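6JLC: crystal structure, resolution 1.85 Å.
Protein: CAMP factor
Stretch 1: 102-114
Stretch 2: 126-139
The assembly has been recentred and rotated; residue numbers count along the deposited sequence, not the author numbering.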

# COMPACT_ATOMS: atom_id res chain seq x y z
N GLU A 102 1.80 -11.46 10.01
CA GLU A 102 1.77 -10.87 11.35
C GLU A 102 1.46 -9.37 11.29
O GLU A 102 0.62 -8.87 12.05
CB GLU A 102 3.09 -11.15 12.07
CG GLU A 102 3.31 -12.63 12.31
CD GLU A 102 4.52 -12.94 13.18
OE1 GLU A 102 5.15 -12.01 13.71
OE2 GLU A 102 4.82 -14.15 13.33
N LEU A 103 2.13 -8.63 10.39
CA LEU A 103 1.82 -7.21 10.29
C LEU A 103 0.41 -6.98 9.76
O LEU A 103 -0.30 -6.08 10.22
CB LEU A 103 2.86 -6.50 9.41
CG LEU A 103 2.94 -4.96 9.49
CD1 LEU A 103 3.11 -4.47 10.91
CD2 LEU A 103 4.08 -4.49 8.67
N GLY A 104 -0.04 -7.82 8.82
CA GLY A 104 -1.40 -7.68 8.33
C GLY A 104 -2.43 -7.92 9.42
O GLY A 104 -3.45 -7.23 9.50
N PHE A 105 -2.18 -8.90 10.28
CA PHE A 105 -3.07 -9.17 11.40
C PHE A 105 -3.13 -7.98 12.35
O PHE A 105 -4.21 -7.58 12.80
CB PHE A 105 -2.60 -10.42 12.13
CG PHE A 105 -3.58 -10.93 13.15
CD1 PHE A 105 -4.90 -11.21 12.80
CD2 PHE A 105 -3.18 -11.13 14.46
CE1 PHE A 105 -5.80 -11.69 13.74
CE2 PHE A 105 -4.08 -11.63 15.40
CZ PHE A 105 -5.38 -11.91 15.04
N SER A 106 -1.97 -7.41 12.66
CA SER A 106 -1.92 -6.22 13.51
C SER A 106 -2.70 -5.06 12.88
O SER A 106 -3.46 -4.37 13.57
CB SER A 106 -0.46 -5.84 13.77
OG SER A 106 -0.36 -4.63 14.50
N VAL A 107 -2.55 -4.85 11.56
CA VAL A 107 -3.32 -3.81 10.90
C VAL A 107 -4.82 -4.12 10.97
O VAL A 107 -5.64 -3.24 11.25
CB VAL A 107 -2.86 -3.63 9.44
CG1 VAL A 107 -3.85 -2.74 8.67
CG2 VAL A 107 -1.45 -3.03 9.41
N THR A 108 -5.20 -5.37 10.68
CA THR A 108 -6.62 -5.72 10.69
C THR A 108 -7.23 -5.50 12.07
O THR A 108 -8.32 -4.93 12.19
CB THR A 108 -6.81 -7.18 10.23
OG1 THR A 108 -6.38 -7.31 8.87
CG2 THR A 108 -8.27 -7.59 10.35
N ARG A 109 -6.54 -5.96 13.12
CA ARG A 109 -7.04 -5.76 14.48
C ARG A 109 -7.20 -4.28 14.79
O ARG A 109 -8.17 -3.87 15.42
CB ARG A 109 -6.10 -6.40 15.51
CG ARG A 109 -6.13 -7.93 15.52
CD ARG A 109 -5.34 -8.46 16.72
NE ARG A 109 -5.89 -8.01 17.99
CZ ARG A 109 -5.20 -7.41 18.96
NH1 ARG A 109 -3.90 -7.17 18.81
NH2 ARG A 109 -5.81 -7.05 20.08
N ALA A 110 -6.23 -3.46 14.35
CA ALA A 110 -6.31 -2.01 14.57
C ALA A 110 -7.51 -1.41 13.86
O ALA A 110 -8.20 -0.53 14.41
CB ALA A 110 -5.02 -1.33 14.10
N ILE A 111 -7.79 -1.86 12.63
CA ILE A 111 -8.96 -1.35 11.90
C ILE A 111 -10.25 -1.76 12.60
O ILE A 111 -11.20 -0.98 12.71
CB ILE A 111 -8.95 -1.84 10.44
CG1 ILE A 111 -7.80 -1.20 9.66
CG2 ILE A 111 -10.29 -1.50 9.76
CD1 ILE A 111 -7.53 -1.87 8.32
N MET A 112 -10.32 -3.03 13.02
CA MET A 112 -11.52 -3.47 13.73
C MET A 112 -11.74 -2.65 14.99
O MET A 112 -12.88 -2.26 15.30
CB MET A 112 -11.43 -4.97 14.07
CG MET A 112 -11.30 -5.88 12.85
SD MET A 112 -12.67 -5.69 11.69
CE MET A 112 -14.04 -6.29 12.68
N ARG A 113 -10.67 -2.34 15.72
CA ARG A 113 -10.81 -1.55 16.94
C ARG A 113 -11.21 -0.11 16.63
O ARG A 113 -12.10 0.44 17.29
CB ARG A 113 -9.51 -1.57 17.75
CG ARG A 113 -9.65 -1.08 19.20
CD ARG A 113 -10.62 -1.96 19.98
NE ARG A 113 -9.98 -3.23 20.36
CZ ARG A 113 -10.59 -4.26 20.94
NH1 ARG A 113 -11.89 -4.20 21.24
NH2 ARG A 113 -9.90 -5.36 21.23
N VAL A 114 -10.57 0.53 15.65
CA VAL A 114 -10.88 1.94 15.42
C VAL A 114 -12.32 2.11 14.94
O VAL A 114 -12.92 3.18 15.14
CB VAL A 114 -9.85 2.56 14.46
CG1 VAL A 114 -10.18 2.25 13.02
CG2 VAL A 114 -9.75 4.08 14.69
N ASP A 126 -3.39 1.22 22.79
CA ASP A 126 -2.69 -0.06 22.76
C ASP A 126 -2.57 -0.59 21.33
O ASP A 126 -1.59 -1.28 21.01
CB ASP A 126 -3.39 -1.07 23.67
CG ASP A 126 -3.15 -0.79 25.16
OD1 ASP A 126 -2.28 0.05 25.49
OD2 ASP A 126 -3.84 -1.39 25.99
N SER A 127 -3.54 -0.28 20.47
CA SER A 127 -3.41 -0.65 19.06
C SER A 127 -2.25 0.08 18.39
O SER A 127 -1.51 -0.50 17.58
CB SER A 127 -4.71 -0.38 18.30
OG SER A 127 -5.76 -1.16 18.86
N ILE A 128 -2.08 1.38 18.70
CA ILE A 128 -0.93 2.12 18.19
C ILE A 128 0.36 1.44 18.63
O ILE A 128 1.28 1.23 17.83
CB ILE A 128 -1.00 3.59 18.66
CG1 ILE A 128 -2.18 4.29 17.98
CG2 ILE A 128 0.31 4.30 18.37
CD1 ILE A 128 -2.47 5.69 18.50
N SER A 129 0.45 1.07 19.91
CA SER A 129 1.64 0.39 20.40
C SER A 129 1.85 -0.95 19.70
O SER A 129 2.99 -1.34 19.42
CB SER A 129 1.55 0.20 21.91
OG SER A 129 1.56 1.45 22.57
N ASP A 130 0.76 -1.66 19.41
CA ASP A 130 0.89 -2.98 18.80
C ASP A 130 1.35 -2.87 17.35
O ASP A 130 2.13 -3.71 16.88
CB ASP A 130 -0.42 -3.73 18.88
CG ASP A 130 -0.34 -5.11 18.24
OD1 ASP A 130 0.35 -5.98 18.80
OD2 ASP A 130 -0.98 -5.31 17.18
N LEU A 131 0.85 -1.88 16.61
CA LEU A 131 1.36 -1.66 15.26
C LEU A 131 2.86 -1.41 15.28
O LEU A 131 3.60 -1.97 14.47
CB LEU A 131 0.62 -0.50 14.60
CG LEU A 131 -0.84 -0.73 14.22
CD1 LEU A 131 -1.54 0.63 13.96
CD2 LEU A 131 -0.93 -1.63 12.98
N ARG A 132 3.33 -0.56 16.20
CA ARG A 132 4.76 -0.23 16.24
C ARG A 132 5.58 -1.44 16.65
O ARG A 132 6.63 -1.72 16.05
CB ARG A 132 5.01 0.93 17.19
CG ARG A 132 4.43 2.24 16.66
CD ARG A 132 4.39 3.31 17.73
NE ARG A 132 3.82 4.55 17.21
CZ ARG A 132 3.63 5.64 17.94
NH1 ARG A 132 3.95 5.65 19.22
NH2 ARG A 132 3.09 6.72 17.38
N ALA A 133 5.13 -2.15 17.68
CA ALA A 133 5.86 -3.33 18.14
C ALA A 133 5.91 -4.39 17.05
O ALA A 133 6.94 -5.07 16.87
CB ALA A 133 5.21 -3.88 19.40
N THR A 134 4.81 -4.56 16.32
CA THR A 134 4.76 -5.58 15.29
C THR A 134 5.68 -5.22 14.13
O THR A 134 6.42 -6.07 13.63
CB THR A 134 3.33 -5.80 14.81
OG1 THR A 134 2.52 -6.21 15.93
CG2 THR A 134 3.27 -6.90 13.76
N TYR A 135 5.65 -3.96 13.70
CA TYR A 135 6.55 -3.54 12.64
C TYR A 135 8.00 -3.77 13.03
O TYR A 135 8.79 -4.30 12.24
CB TYR A 135 6.34 -2.08 12.28
CG TYR A 135 7.24 -1.68 11.14
CD1 TYR A 135 6.85 -1.89 9.82
CD2 TYR A 135 8.52 -1.17 11.37
CE1 TYR A 135 7.69 -1.56 8.76
CE2 TYR A 135 9.37 -0.85 10.32
CZ TYR A 135 8.94 -1.05 9.03
OH TYR A 135 9.77 -0.73 7.98
N GLU A 136 8.38 -3.32 14.23
CA GLU A 136 9.76 -3.48 14.67
C GLU A 136 10.15 -4.95 14.72
O GLU A 136 11.26 -5.32 14.30
CB GLU A 136 9.98 -2.81 16.02
CG GLU A 136 11.44 -2.82 16.45
CD GLU A 136 11.62 -2.42 17.90
OE1 GLU A 136 11.80 -1.22 18.17
OE2 GLU A 136 11.60 -3.32 18.77
N ARG A 137 9.25 -5.82 15.20
CA ARG A 137 9.58 -7.24 15.28
C ARG A 137 9.79 -7.85 13.89
O ARG A 137 10.82 -8.49 13.63
CB ARG A 137 8.48 -8.00 16.02
CG ARG A 137 8.78 -9.49 16.16
CD ARG A 137 7.55 -10.28 16.58
NE ARG A 137 6.56 -9.42 17.22
CZ ARG A 137 5.30 -9.34 16.85
NH1 ARG A 137 4.85 -10.07 15.82
NH2 ARG A 137 4.47 -8.52 17.50
N VAL A 138 8.82 -7.70 13.00
CA VAL A 138 8.90 -8.41 11.72
C VAL A 138 9.96 -7.80 10.81
O VAL A 138 10.36 -8.44 9.84
CB VAL A 138 7.54 -8.47 11.01
CG1 VAL A 138 6.47 -9.01 11.97
CG2 VAL A 138 7.16 -7.09 10.46
N SER A 139 10.42 -6.58 11.11
CA SER A 139 11.49 -5.96 10.33
C SER A 139 12.78 -6.75 10.42
O SER A 139 13.61 -6.69 9.52
CB SER A 139 11.74 -4.53 10.80
OG SER A 139 10.74 -3.67 10.30
O HOH W 1 -3.28 -3.90 16.27
O HOH W 2 -1.92 -7.90 16.54
O HOH W 3 -1.80 -6.55 20.89

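Two antiparallel helices of CAMP factor illustrate how short side chains and leucines share a helix seam with polar pairs built into the seam itself. The axes run at 171° and approach to 9.4 Å, so walking forward along the second helix means walking backward along the first.

S127 opens the contact opposite A110, where the CA atoms lie 5.5 Å apart. Both side chains are short and point toward the partner helix, and their CB atoms stand 4.3 Å from each other, so little bulk separates the backbones here. R113 also points toward the second helix, its CG 3.9 Å from S127 OG.

One turn on, D130 gathers a cluster of polar interactions. S106 OG donates a hydrogen bond to D130 OD2 at 2.8 Å, whereas the salt bridge from R109 NH1 to the same OD2 is long, at 3.8 Å. Waters fill in around it: water 2 and water 3 each accept from R109 NH1 and donate to the D130 carboxylate, the latter weakly, while water 1 links S106 O to OD2.

L131 supplies the apolar counterpart. Its CB points sideways, but the end of the side chain comes nearer, placing CD1 4.0 Å from A110 CB and CD2 3.9 Å from V107 CG2.

T134 turns its hydroxyl back on its own helix, OG1 donating to D130 O at 2.7 Å, which leaves its methyl CG2 to pack 3.7 Å from L103 CD1. That leucine also reaches Y135, where L103 CD2 lies at the ring edge, 4.0 Å from Y135 CD1.

R137 adds a second charge pair near the end of the walk: NH1 donates to E102 OE1 at 2.9 Å, a salt bridge with the carboxylate oxygen near the guanidinium plane. V138 closes the contact beside it, CG1 3.7 Å from E102 OE1.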